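PDB 4YIV: apical membrane antigen AMA1 from Toxoplasma gondii ME49, which takes part in host cell invasion as a microneme protein of the moving junction formed between the parasite's apical tip and the host cell membrane. Local coordinates for residues Y38-Q43 with E54-C59; K128-L133 with A223-C228; G235-V240 with Y300-V305. All coordinates share one frame; numbering follows the deposited sequence.

Overall arrangement
Following the chain from the N terminus, interaction 1 comes first. It closes the base of the hairpin of strands 43-47 and 50-54, with ten residues between the segments. Interaction 2 then closes a loop of 89 residues, which brings the start of helix 132-141 against helix 224-227. Interaction 3 follows, joining strand 236-242 to strand 300-305 across 59 residues that include helix 263-272. The three loops run in series, and none contains or crosses another. Interactions 1 and 2 have centres about 17 Å apart and are joined by the Cys59-Cys228 disulfide. Interaction 3 stands apart, with its nearest atoms about 9 Å from either of the others, and packs two antiparallel sheets together.

Interaction 1 (Y38-Q43 with E54-C59); sequences YVDLGQ and EPAGLC
A classic beta bulge closes the base of the hairpin here: Gly42 and Gln43 both face Glu54. Gln43 and Glu54 form an antiparallel hydrogen-bonded pair. Gln43 N gives to Glu54 O at 3.0 Å, and Glu54 N returns a bond to Gln43 O at 2.7 Å. Their side chains lie side by side on the same face. Gln43 NE2 donates to Glu54 OE1 at 2.8 Å, meeting it from above the carboxylate plane. Ala56 CB packs against the same amide, 3.4 Å from Gln43 CD. A water bridges Gln43 OE1 and Ala56 O. Just before the bulge, Asp40 CG is anti to the backbone N (chi1 175°), and the carboxylate faces two successive backbone amides. Ala56 N binds Asp40 OD1 at 2.9 Å, and Gly57 N binds Asp40 OD2 at 2.7 Å. Both approach on the syn side, the second closer to the carboxylate plane. Ser35 OG also bonds Asp40 OD1. Glu54 OE1 has a salt bridge to Lys45, while OE2 is bound by Tyr216 OH and Arg156 N. Asp40 thus grips the backbone at Ala56-Gly57 with both oxygens, which fixes the rotation of its carboxylate. The several donors around these buried acids would be expected to favour their charged forms.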
ATOM      1  N   TYR A  38      -1.926  -4.674  -4.997  1.00 20.85           N
ATOM      2  CA  TYR A  38      -0.994  -5.777  -5.061  1.00 18.90           C
ATOM      3  C   TYR A  38      -0.111  -5.603  -6.286  1.00 18.40           C
ATOM      4  O   TYR A  38       1.117  -5.515  -6.188  1.00 20.52           O
ATOM      5  CB  TYR A  38      -1.764  -7.104  -5.074  1.00 21.14           C
ATOM      6  CG  TYR A  38      -0.887  -8.327  -5.141  1.00 20.65           C
ATOM      7  CD1 TYR A  38      -0.226  -8.796  -4.022  1.00 21.98           C
ATOM      8  CD2 TYR A  38      -0.752  -9.022  -6.327  1.00 23.76           C
ATOM      9  CE1 TYR A  38       0.574  -9.938  -4.097  1.00 25.28           C
ATOM     10  CE2 TYR A  38       0.018 -10.151  -6.416  1.00 22.54           C
ATOM     11  CZ  TYR A  38       0.679 -10.614  -5.298  1.00 26.34           C
ATOM     12  OH  TYR A  38       1.437 -11.751  -5.405  1.00 31.18           O
ATOM     13  N   VAL A  39      -0.748  -5.520  -7.449  1.00 18.45           N
ATOM     14  CA  VAL A  39      -0.101  -5.004  -8.641  1.00 17.20           C
ATOM     15  C   VAL A  39      -0.836  -3.749  -9.112  1.00 19.61           C
ATOM     16  O   VAL A  39      -2.039  -3.803  -9.351  1.00 18.83           O
ATOM     17  CB  VAL A  39      -0.103  -6.038  -9.779  1.00 21.81           C
ATOM     18  CG1 VAL A  39       0.436  -5.408 -11.064  1.00 19.66           C
ATOM     19  CG2 VAL A  39       0.716  -7.258  -9.327  1.00 21.27           C
ATOM     20  N   ASP A  40      -0.096  -2.647  -9.225  1.00 19.35           N
ATOM     21  CA  ASP A  40      -0.636  -1.340  -9.589  1.00 18.18           C
ATOM     22  C   ASP A  40      -0.184  -1.034 -11.000  1.00 19.47           C
ATOM     23  O   ASP A  40       0.993  -0.762 -11.223  1.00 17.84           O
ATOM     24  CB  ASP A  40      -0.152  -0.237  -8.634  1.00 19.71           C
ATOM     25  CG  ASP A  40      -0.607   1.176  -9.051  1.00 22.74           C
ATOM     26  OD1 ASP A  40      -1.274   1.351 -10.116  1.00 21.04           O
ATOM     27  OD2 ASP A  40      -0.236   2.132  -8.311  1.00 20.86           O
ATOM     28  N   LEU A  41      -1.127  -1.093 -11.936  1.00 20.57           N
ATOM     29  CA  LEU A  41      -0.877  -0.739 -13.357  1.00 19.92           C
ATOM     30  C   LEU A  41      -2.094  -0.004 -13.923  1.00 23.65           C
ATOM     31  O   LEU A  41      -2.708  -0.443 -14.897  1.00 23.51           O
ATOM     32  CB  LEU A  41      -0.565  -2.001 -14.165  1.00 21.30           C
ATOM     33  CG  LEU A  41       0.747  -2.677 -13.754  1.00 20.15           C
ATOM     34  CD1 LEU A  41       0.843  -4.030 -14.476  1.00 25.27           C
ATOM     35  CD2 LEU A  41       1.950  -1.830 -14.087  1.00 22.43           C
ATOM     36  N   GLY A  42      -2.483   1.080 -13.255  1.00 22.90           N
ATOM     37  CA  GLY A  42      -3.766   1.719 -13.518  1.00 23.55           C
ATOM     38  C   GLY A  42      -3.783   2.621 -14.744  1.00 24.26           C
ATOM     39  O   GLY A  42      -4.855   2.992 -15.213  1.00 24.11           O
ATOM     40  N   GLN A  43      -2.610   2.960 -15.268  1.00 20.28           N
ATOM     41  CA  GLN A  43      -2.493   3.871 -16.420  1.00 23.45           C
ATOM     42  C   GLN A  43      -1.645   3.303 -17.550  1.00 24.35           C
ATOM     43  O   GLN A  43      -1.042   2.228 -17.441  1.00 22.48           O
ATOM     44  CB  GLN A  43      -1.900   5.237 -15.972  1.00 24.33           C
ATOM     45  CG  GLN A  43      -2.973   6.156 -15.371  1.00 25.36           C
ATOM     46  CD  GLN A  43      -2.481   7.327 -14.508  1.00 25.05           C
ATOM     47  OE1 GLN A  43      -3.294   7.969 -13.850  1.00 28.02           O
ATOM     48  NE2 GLN A  43      -1.182   7.602 -14.499  1.00 29.01           N
ATOM     49  N   GLU A  54       1.473   1.663 -16.631  1.00 20.22           N
ATOM     50  CA  GLU A  54       2.092   2.611 -15.693  1.00 19.17           C
ATOM     51  C   GLU A  54       1.402   2.526 -14.338  1.00 19.31           C
ATOM     52  O   GLU A  54       0.166   2.638 -14.261  1.00 20.01           O
ATOM     53  CB  GLU A  54       1.993   4.044 -16.244  1.00 22.42           C
ATOM     54  CG  GLU A  54       2.709   5.099 -15.384  1.00 19.69           C
ATOM     55  CD  GLU A  54       2.295   6.523 -15.716  1.00 22.41           C
ATOM     56  OE1 GLU A  54       1.101   6.774 -15.983  1.00 23.34           O
ATOM     57  OE2 GLU A  54       3.180   7.398 -15.725  1.00 24.38           O
ATOM     58  N   PRO A  55       2.180   2.338 -13.269  1.00 18.52           N
ATOM     59  CA  PRO A  55       1.515   2.441 -11.969  1.00 18.88           C
ATOM     60  C   PRO A  55       0.929   3.840 -11.731  1.00 17.28           C
ATOM     61  O   PRO A  55       1.532   4.818 -12.164  1.00 19.37           O
ATOM     62  CB  PRO A  55       2.638   2.146 -10.977  1.00 20.00           C
ATOM     63  CG  PRO A  55       3.635   1.303 -11.779  1.00 19.75           C
ATOM     64  CD  PRO A  55       3.598   1.942 -13.124  1.00 18.32           C
ATOM     65  N   ALA A  56      -0.196   3.898 -11.035  1.00 18.29           N
ATOM     66  CA  ALA A  56      -1.013   5.115 -10.985  1.00 21.43           C
ATOM     67  C   ALA A  56      -1.631   5.445  -9.648  1.00 20.70           C
ATOM     68  O   ALA A  56      -2.286   6.493  -9.493  1.00 19.46           O
ATOM     69  CB  ALA A  56      -2.145   4.975 -12.015  1.00 21.65           C
ATOM     70  N   GLY A  57      -1.526   4.528  -8.706  1.00 18.29           N
ATOM     71  CA  GLY A  57      -2.261   4.634  -7.453  1.00 17.99           C
ATOM     72  C   GLY A  57      -1.768   5.830  -6.647  1.00 19.71           C
ATOM     73  O   GLY A  57      -0.592   6.193  -6.725  1.00 19.00           O
ATOM     74  N   LEU A  58      -2.668   6.449  -5.886  1.00 17.51           N
ATOM     75  CA  LEU A  58      -2.326   7.675  -5.170  1.00 20.05           C
ATOM     76  C   LEU A  58      -1.885   7.452  -3.727  1.00 19.25           C
ATOM     77  O   LEU A  58      -1.459   8.406  -3.069  1.00 20.55           O
ATOM     78  CB  LEU A  58      -3.519   8.639  -5.182  1.00 22.07           C
ATOM     79  CG  LEU A  58      -4.027   9.011  -6.591  1.00 25.21           C
ATOM     80  CD1 LEU A  58      -5.126  10.050  -6.473  1.00 29.50           C
ATOM     81  CD2 LEU A  58      -2.933   9.555  -7.474  1.00 25.96           C
ATOM     82  N   CYS A  59      -2.021   6.247  -3.195  1.00 19.57           N
ATOM     83  CA  CYS A  59      -1.580   5.987  -1.821  1.00 22.01           C
ATOM     84  C   CYS A  59      -0.286   5.197  -1.781  1.00 20.05           C
ATOM     85  O   CYS A  59      -0.091   4.301  -2.608  1.00 20.84           O
ATOM     86  CB  CYS A  59      -2.613   5.208  -1.027  1.00 20.49           C
ATOM     87  SG  CYS A  59      -4.172   6.118  -0.710  1.00 26.64           S
TER
HETATM   88  O   HOH W   1      -3.265   8.545 -11.048  1.00 34.29           O

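Interaction 2 (K128-L133 with A223-C228)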
ATOM      1  N   LYS A 128       8.102  20.743  -2.605  1.00 26.26           N
ATOM      2  CA  LYS A 128       7.187  21.464  -1.749  1.00 27.75           C
ATOM      3  C   LYS A 128       6.565  20.579  -0.658  1.00 27.53           C
ATOM      4  O   LYS A 128       5.989  21.072   0.316  1.00 29.56           O
ATOM      5  CB  LYS A 128       6.096  22.094  -2.635  1.00 29.98           C
ATOM      6  CG  LYS A 128       6.657  23.118  -3.661  1.00 34.40           C
ATOM      7  CD  LYS A 128       7.201  24.372  -2.971  1.00 40.07           C
ATOM      8  CE  LYS A 128       8.066  25.251  -3.880  1.00 46.82           C
ATOM      9  NZ  LYS A 128       7.287  26.052  -4.835  1.00 57.25           N
ATOM     10  N   ALA A 129       6.687  19.266  -0.797  1.00 24.75           N
ATOM     11  CA  ALA A 129       6.062  18.349   0.154  1.00 24.53           C
ATOM     12  C   ALA A 129       6.534  18.609   1.574  1.00 24.61           C
ATOM     13  O   ALA A 129       7.689  18.961   1.799  1.00 24.67           O
ATOM     14  CB  ALA A 129       6.365  16.888  -0.212  1.00 23.36           C
ATOM     15  N   SER A 130       5.637  18.394   2.518  1.00 22.77           N
ATOM     16  CA  SER A 130       5.915  18.631   3.934  1.00 26.52           C
ATOM     17  C   SER A 130       6.391  17.425   4.749  1.00 25.84           C
ATOM     18  O   SER A 130       6.614  17.563   5.954  1.00 24.51           O
ATOM     19  CB  SER A 130       4.646  19.181   4.573  1.00 25.67           C
ATOM     20  OG  SER A 130       3.767  18.120   4.889  1.00 33.91           O
ATOM     21  N   THR A 131       6.502  16.239   4.132  1.00 23.89           N
ATOM     22  CA  THR A 131       6.964  15.023   4.834  1.00 21.75           C
ATOM     23  C   THR A 131       8.036  14.356   4.003  1.00 23.40           C
ATOM     24  O   THR A 131       8.113  14.568   2.788  1.00 23.44           O
ATOM     25  CB  THR A 131       5.845  13.981   5.130  1.00 22.09           C
ATOM     26  OG1 THR A 131       5.405  13.364   3.891  1.00 21.77           O
ATOM     27  CG2 THR A 131       4.686  14.609   5.861  1.00 22.69           C
ATOM     28  N   ASP A 132       8.881  13.553   4.645  1.00 21.49           N
ATOM     29  CA  ASP A 132       9.992  12.965   3.910  1.00 22.50           C
ATOM     30  C   ASP A 132       9.406  11.992   2.897  1.00 22.09           C
ATOM     31  O   ASP A 132       9.862  11.947   1.754  1.00 22.19           O
ATOM     32  CB  ASP A 132      10.991  12.257   4.840  1.00 24.40           C
ATOM     33  CG  ASP A 132      11.959  13.252   5.532  1.00 34.75           C
ATOM     34  OD1 ASP A 132      12.012  14.433   5.125  1.00 32.87           O
ATOM     35  OD2 ASP A 132      12.660  12.862   6.490  1.00 36.15           O
ATOM     36  N   LEU A 133       8.395  11.220   3.306  1.00 19.98           N
ATOM     37  CA  LEU A 133       7.785  10.276   2.360  1.00 20.88           C
ATOM     38  C   LEU A 133       7.207  11.035   1.157  1.00 20.01           C
ATOM     39  O   LEU A 133       7.373  10.650  -0.016  1.00 20.81           O
ATOM     40  CB  LEU A 133       6.706   9.449   3.041  1.00 21.44           C
ATOM     41  CG  LEU A 133       5.947   8.476   2.093  1.00 21.90           C
ATOM     42  CD1 LEU A 133       6.886   7.537   1.345  1.00 22.22           C
ATOM     43  CD2 LEU A 133       4.934   7.626   2.881  1.00 19.90           C
ATOM     44  N   ALA A 223      -1.367  14.848   0.109  1.00 20.42           N
ATOM     45  CA  ALA A 223      -2.713  14.295   0.178  1.00 19.69           C
ATOM     46  C   ALA A 223      -2.815  12.968   0.929  1.00 19.87           C
ATOM     47  O   ALA A 223      -3.808  12.724   1.646  1.00 21.28           O
ATOM     48  CB  ALA A 223      -3.290  14.124  -1.230  1.00 22.33           C
ATOM     49  N   PHE A 224      -1.798  12.111   0.790  1.00 22.38           N
ATOM     50  CA  PHE A 224      -1.855  10.761   1.370  1.00 20.29           C
ATOM     51  C   PHE A 224      -1.987  10.804   2.867  1.00 21.89           C
ATOM     52  O   PHE A 224      -2.443   9.844   3.490  1.00 21.07           O
ATOM     53  CB  PHE A 224      -0.585   9.943   0.958  1.00 22.99           C
ATOM     54  CG  PHE A 224       0.664  10.301   1.745  1.00 22.41           C
ATOM     55  CD1 PHE A 224       0.936   9.659   2.943  1.00 22.92           C
ATOM     56  CD2 PHE A 224       1.567  11.266   1.282  1.00 20.31           C
ATOM     57  CE1 PHE A 224       2.059   9.994   3.693  1.00 21.56           C
ATOM     58  CE2 PHE A 224       2.692  11.605   2.028  1.00 22.96           C
ATOM     59  CZ  PHE A 224       2.928  10.972   3.243  1.00 20.87           C
ATOM     60  N   ILE A 225      -1.535  11.905   3.476  1.00 20.52           N
ATOM     61  CA  ILE A 225      -1.522  12.017   4.933  1.00 21.62           C
ATOM     62  C   ILE A 225      -2.933  11.857   5.517  1.00 23.94           C
ATOM     63  O   ILE A 225      -3.137  11.226   6.557  1.00 26.51           O
ATOM     64  CB  ILE A 225      -0.897  13.390   5.354  1.00 22.55           C
ATOM     65  CG1 ILE A 225       0.565  13.477   4.923  1.00 23.67           C
ATOM     66  CG2 ILE A 225      -0.955  13.592   6.862  1.00 30.62           C
ATOM     67  CD1 ILE A 225       1.113  14.909   4.966  1.00 29.01           C
ATOM     68  N   SER A 226      -3.920  12.413   4.831  1.00 25.70           N
ATOM     69  CA  SER A 226      -5.317  12.344   5.288  1.00 27.89           C
ATOM     70  C   SER A 226      -6.186  11.368   4.493  1.00 28.76           C
ATOM     71  O   SER A 226      -7.252  10.978   4.952  1.00 27.54           O
ATOM     72  CB  SER A 226      -5.971  13.736   5.201  1.00 31.74           C
ATOM     73  OG  SER A 226      -6.079  14.155   3.837  1.00 33.55           O
ATOM     74  N   LYS A 227      -5.753  10.993   3.299  1.00 23.30           N
ATOM     75  CA  LYS A 227      -6.643  10.290   2.384  1.00 24.55           C
ATOM     76  C   LYS A 227      -6.385   8.805   2.302  1.00 28.33           C
ATOM     77  O   LYS A 227      -7.157   8.106   1.644  1.00 25.67           O
ATOM     78  CB  LYS A 227      -6.530  10.878   0.992  1.00 25.81           C
ATOM     79  CG  LYS A 227      -7.018  12.293   0.914  1.00 31.27           C
ATOM     80  CD  LYS A 227      -8.476  12.355   1.439  1.00 34.31           C
ATOM     81  CE  LYS A 227      -9.288  13.451   0.835  1.00 40.46           C
ATOM     82  NZ  LYS A 227     -10.747  13.278   1.249  1.00 48.82           N
ATOM     83  N   CYS A 228      -5.325   8.344   2.968  1.00 22.04           N
ATOM     84  CA  CYS A 228      -4.813   6.971   2.828  1.00 26.45           C
ATOM     85  C   CYS A 228      -4.720   6.308   4.214  1.00 23.75           C
ATOM     86  O   CYS A 228      -4.478   7.017   5.227  1.00 23.53           O
ATOM     87  CB  CYS A 228      -3.452   6.995   2.116  1.00 21.92           C
ATOM     88  SG  CYS A 228      -3.460   7.707   0.426  1.00 24.38           S
TER
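Phe224 meets Leu133 and Thr131 in a small buried cluster, and these three residues lose the most surface to the contact. The CZ end of the Phe224 ring points toward Thr131 OG1, with Leu133 alongside. Phe224 CG sits between the backbone N and the carbonyl carbon (chi1 78°), a position from which the ring is carried toward residues 131-133. Leu133 runs obliquely to the ring, and its CD2 lies 3.8 Å from Phe224 CE1. Leu133 CB and CG also approach the ring, each 4.1 Å from Phe224 CZ. Thr131 comes to the ring edge, close to its plane, with OG1 3.5 Å from Phe224 CZ. That hydroxyl has its polar partner elsewhere: Thr131 is the N-cap of helix 132-141, and OG1 accepts from Gly134 N. The same oxygen that caps the helix also lies at the ring edge.

The methyl branch of Thr131 goes to Ile225. Thr131 CG2 and Ile225 CD1 meet tip to tip at 3.7 Å. Ile225 CG1 also lies over one face of the neighbouring Phe224 ring, 3.8 Å above its plane and toward the rim. Ser130 OG stands 4.2 Å from Ile225 CD1, and its hydrogen bond goes to Asp222 OD1. The core extends past the pair of segments, with Phe159 and Tyr161 of strand 159-162 touching Leu133 and Pro60 touching Phe224.

The arrangement is an N-capped helix start whose first turn packs on a short helix, in the part of the ectodomain assigned to the AMA1 family of the PAN clan.

Interaction 3 (G235-V240 with Y300-V305); sequences GYRFGV and YGFYYV
Arg237 lies over the Phe302 ring, and this is the tightly packed part of the contact. Arg237 CB stands 3.7 Å from the ring centroid, only 9° off the ring normal, in a CH-pi contact over the face. The chain then runs extended across the ring, and Arg237 CD comes to 3.5 Å from Phe302 CE1. Phe302 CE2 also comes to 3.4 Å from Phe238 O. Farther along, Phe238 CD2 lies 3.8 Å from Gly301 O and 4.2 Å from Tyr300 CB. This end is buried, and Phe27 meets the Phe238 ring edge-to-face.

The other end is looser: Val305 is exposed, Arg237 is only partly buried, and an ordered water lies at the guanidinium edge. Tyr304 covers one face of the guanidinium, with Arg237 NH1 3.5 Å from Tyr304 CD2. The two planes are 54° apart, so the groups are not stacked flat. The water oxygen accepts from Val305 N at 2.8 Å and only weakly from Arg237 NH1. The charge has its main partner outside the two segments: Arg237 NE forms a salt bridge with Asp326 OD2, and Asp248 gives a long, weak ion pair.

Side chains, helped by the carbonyl oxygens of Phe238 and Gly301, carry the contact; no direct hydrogen bond links the two segments. The strands run 139° apart in direction. The chain leaves the five-stranded sheet at the corner at Gly235, and strand 236-242, central in a three-stranded sheet, packs back on strand 300-305 of the sheet it left. This joins two antiparallel sheets of the AMA1 ectodomain.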
ATOM      1  N   GLY A 235      -7.953  -1.529  18.157  1.00 33.26           N
ATOM      2  CA  GLY A 235      -9.104  -1.449  19.051  1.00 35.30           C
ATOM      3  C   GLY A 235     -10.464  -1.300  18.394  1.00 36.82           C
ATOM      4  O   GLY A 235     -11.471  -1.014  19.051  1.00 34.05           O
ATOM      5  N   TYR A 236     -10.518  -1.513  17.087  1.00 30.58           N
ATOM      6  CA  TYR A 236     -11.775  -1.390  16.356  1.00 30.26           C
ATOM      7  C   TYR A 236     -11.799  -2.424  15.229  1.00 32.62           C
ATOM      8  O   TYR A 236     -10.738  -2.730  14.674  1.00 26.81           O
ATOM      9  CB  TYR A 236     -11.946   0.006  15.768  1.00 34.03           C
ATOM     10  CG  TYR A 236     -12.156   1.125  16.780  1.00 38.62           C
ATOM     11  CD1 TYR A 236     -13.434   1.489  17.207  1.00 42.39           C
ATOM     12  CD2 TYR A 236     -11.077   1.838  17.275  1.00 40.87           C
ATOM     13  CE1 TYR A 236     -13.616   2.534  18.125  1.00 43.52           C
ATOM     14  CE2 TYR A 236     -11.251   2.874  18.183  1.00 50.00           C
ATOM     15  CZ  TYR A 236     -12.517   3.215  18.606  1.00 50.95           C
ATOM     16  OH  TYR A 236     -12.664   4.246  19.509  1.00 55.50           O
ATOM     17  N   ARG A 237     -12.995  -2.956  14.946  1.00 29.56           N
ATOM     18  CA  ARG A 237     -13.283  -3.768  13.748  1.00 28.05           C
ATOM     19  C   ARG A 237     -13.938  -2.928  12.688  1.00 29.37           C
ATOM     20  O   ARG A 237     -14.884  -2.181  12.975  1.00 31.41           O
ATOM     21  CB  ARG A 237     -14.223  -4.920  14.068  1.00 28.60           C
ATOM     22  CG  ARG A 237     -13.751  -5.849  15.119  1.00 29.91           C
ATOM     23  CD  ARG A 237     -14.825  -6.921  15.370  1.00 29.46           C
ATOM     24  NE  ARG A 237     -14.417  -7.881  16.388  1.00 34.83           N
ATOM     25  CZ  ARG A 237     -15.044  -9.019  16.631  1.00 34.21           C
ATOM     26  NH1 ARG A 237     -14.588  -9.817  17.576  1.00 36.75           N
ATOM     27  NH2 ARG A 237     -16.100  -9.368  15.905  1.00 35.96           N
ATOM     28  N   PHE A 238     -13.450  -3.048  11.455  1.00 26.88           N
ATOM     29  CA  PHE A 238     -14.095  -2.421  10.330  1.00 27.11           C
ATOM     30  C   PHE A 238     -15.516  -2.974  10.228  1.00 28.89           C
ATOM     31  O   PHE A 238     -15.753  -4.141  10.541  1.00 27.30           O
ATOM     32  CB  PHE A 238     -13.345  -2.707   9.016  1.00 27.63           C
ATOM     33  CG  PHE A 238     -12.091  -1.920   8.814  1.00 25.53           C
ATOM     34  CD1 PHE A 238     -11.963  -0.618   9.267  1.00 27.63           C
ATOM     35  CD2 PHE A 238     -11.029  -2.491   8.117  1.00 24.50           C
ATOM     36  CE1 PHE A 238     -10.804   0.099   9.030  1.00 27.32           C
ATOM     37  CE2 PHE A 238      -9.851  -1.772   7.885  1.00 26.01           C
ATOM     38  CZ  PHE A 238      -9.742  -0.487   8.329  1.00 25.64           C
ATOM     39  N   GLY A 239     -16.438  -2.139   9.779  1.00 27.48           N
ATOM     40  CA  GLY A 239     -17.809  -2.561   9.588  1.00 28.23           C
ATOM     41  C   GLY A 239     -18.558  -1.733   8.572  1.00 29.94           C
ATOM     42  O   GLY A 239     -18.048  -0.736   8.050  1.00 32.04           O
ATOM     43  N   VAL A 240     -19.793  -2.155   8.299  1.00 32.59           N
ATOM     44  CA  VAL A 240     -20.675  -1.462   7.368  1.00 31.73           C
ATOM     45  C   VAL A 240     -22.025  -1.156   8.029  1.00 34.59           C
ATOM     46  O   VAL A 240     -22.591  -1.993   8.731  1.00 37.22           O
ATOM     47  CB  VAL A 240     -20.925  -2.291   6.096  1.00 35.01           C
ATOM     48  CG1 VAL A 240     -19.598  -2.575   5.388  1.00 31.74           C
ATOM     49  CG2 VAL A 240     -21.610  -3.588   6.453  1.00 39.67           C
ATOM     50  N   TYR A 300      -9.496  -5.162   2.842  1.00 21.01           N
ATOM     51  CA  TYR A 300      -9.804  -4.736   4.203  1.00 22.54           C
ATOM     52  C   TYR A 300      -9.909  -5.921   5.105  1.00 25.44           C
ATOM     53  O   TYR A 300     -10.436  -6.979   4.725  1.00 23.55           O
ATOM     54  CB  TYR A 300     -11.125  -3.936   4.224  1.00 20.94           C
ATOM     55  CG  TYR A 300     -11.162  -2.877   3.197  1.00 22.67           C
ATOM     56  CD1 TYR A 300     -10.481  -1.681   3.403  1.00 22.12           C
ATOM     57  CD2 TYR A 300     -11.825  -3.054   2.001  1.00 23.86           C
ATOM     58  CE1 TYR A 300     -10.462  -0.720   2.484  1.00 23.88           C
ATOM     59  CE2 TYR A 300     -11.815  -2.069   1.050  1.00 22.62           C
ATOM     60  CZ  TYR A 300     -11.135  -0.899   1.308  1.00 25.74           C
ATOM     61  OH  TYR A 300     -11.090   0.102   0.391  1.00 25.10           O
ATOM     62  N   GLY A 301      -9.396  -5.789   6.317  1.00 24.59           N
ATOM     63  CA  GLY A 301      -9.543  -6.888   7.233  1.00 22.88           C
ATOM     64  C   GLY A 301      -9.271  -6.540   8.667  1.00 26.65           C
ATOM     65  O   GLY A 301      -8.809  -5.422   8.974  1.00 27.43           O
ATOM     66  N   PHE A 302      -9.590  -7.479   9.546  1.00 24.73           N
ATOM     67  CA  PHE A 302      -9.133  -7.367  10.931  1.00 24.94           C
ATOM     68  C   PHE A 302      -8.851  -8.668  11.611  1.00 28.87           C
ATOM     69  O   PHE A 302      -9.442  -9.715  11.338  1.00 25.79           O
ATOM     70  CB  PHE A 302     -10.133  -6.565  11.793  1.00 23.45           C
ATOM     71  CG  PHE A 302     -11.558  -7.088  11.784  1.00 25.15           C
ATOM     72  CD1 PHE A 302     -11.969  -8.096  12.662  1.00 26.92           C
ATOM     73  CD2 PHE A 302     -12.498  -6.544  10.905  1.00 26.72           C
ATOM     74  CE1 PHE A 302     -13.310  -8.537  12.663  1.00 25.23           C
ATOM     75  CE2 PHE A 302     -13.829  -6.968  10.913  1.00 26.41           C
ATOM     76  CZ  PHE A 302     -14.227  -7.963  11.794  1.00 27.24           C
ATOM     77  N   TYR A 303      -7.879  -8.563  12.502  1.00 26.15           N
ATOM     78  CA  TYR A 303      -7.585  -9.588  13.450  1.00 27.58           C
ATOM     79  C   TYR A 303      -8.556  -9.475  14.619  1.00 28.05           C
ATOM     80  O   TYR A 303      -8.898  -8.369  15.041  1.00 25.65           O
ATOM     81  CB  TYR A 303      -6.162  -9.436  13.916  1.00 28.11           C
ATOM     82  CG  TYR A 303      -5.826 -10.382  15.003  1.00 28.30           C
ATOM     83  CD1 TYR A 303      -6.062 -10.039  16.325  1.00 33.08           C
ATOM     84  CD2 TYR A 303      -5.279 -11.621  14.724  1.00 31.88           C
ATOM     85  CE1 TYR A 303      -5.767 -10.894  17.334  1.00 34.82           C
ATOM     86  CE2 TYR A 303      -4.987 -12.498  15.742  1.00 33.22           C
ATOM     87  CZ  TYR A 303      -5.227 -12.111  17.050  1.00 34.43           C
ATOM     88  OH  TYR A 303      -4.948 -12.938  18.106  1.00 33.90           O
ATOM     89  N   TYR A 304      -9.023 -10.613  15.118  1.00 27.48           N
ATOM     90  CA  TYR A 304      -9.852 -10.649  16.315  1.00 29.00           C
ATOM     91  C   TYR A 304      -9.692 -12.021  16.941  1.00 33.71           C
ATOM     92  O   TYR A 304      -9.053 -12.892  16.369  1.00 32.14           O
ATOM     93  CB  TYR A 304     -11.322 -10.355  16.005  1.00 30.23           C
ATOM     94  CG  TYR A 304     -12.028 -11.432  15.191  1.00 33.03           C
ATOM     95  CD1 TYR A 304     -11.766 -11.599  13.838  1.00 32.60           C
ATOM     96  CD2 TYR A 304     -12.950 -12.269  15.782  1.00 32.43           C
ATOM     97  CE1 TYR A 304     -12.402 -12.576  13.102  1.00 31.10           C
ATOM     98  CE2 TYR A 304     -13.600 -13.249  15.064  1.00 37.41           C
ATOM     99  CZ  TYR A 304     -13.330 -13.404  13.726  1.00 38.30           C
ATOM    100  OH  TYR A 304     -13.987 -14.383  13.015  1.00 37.16           O
ATOM    101  N   VAL A 305     -10.269 -12.193  18.126  1.00 35.13           N
ATOM    102  CA  VAL A 305     -10.167 -13.437  18.858  1.00 36.96           C
ATOM    103  C   VAL A 305     -11.568 -14.003  18.987  1.00 40.34           C
ATOM    104  O   VAL A 305     -12.487 -13.330  19.448  1.00 39.38           O
ATOM    105  CB  VAL A 305      -9.534 -13.238  20.235  1.00 43.41           C
ATOM    106  CG1 VAL A 305      -9.512 -14.560  21.004  1.00 43.09           C
ATOM    107  CG2 VAL A 305      -8.124 -12.700  20.071  1.00 40.00           C
TER
HETATM  108  O   HOH W   2     -11.703 -10.103  19.396  1.00 43.30           O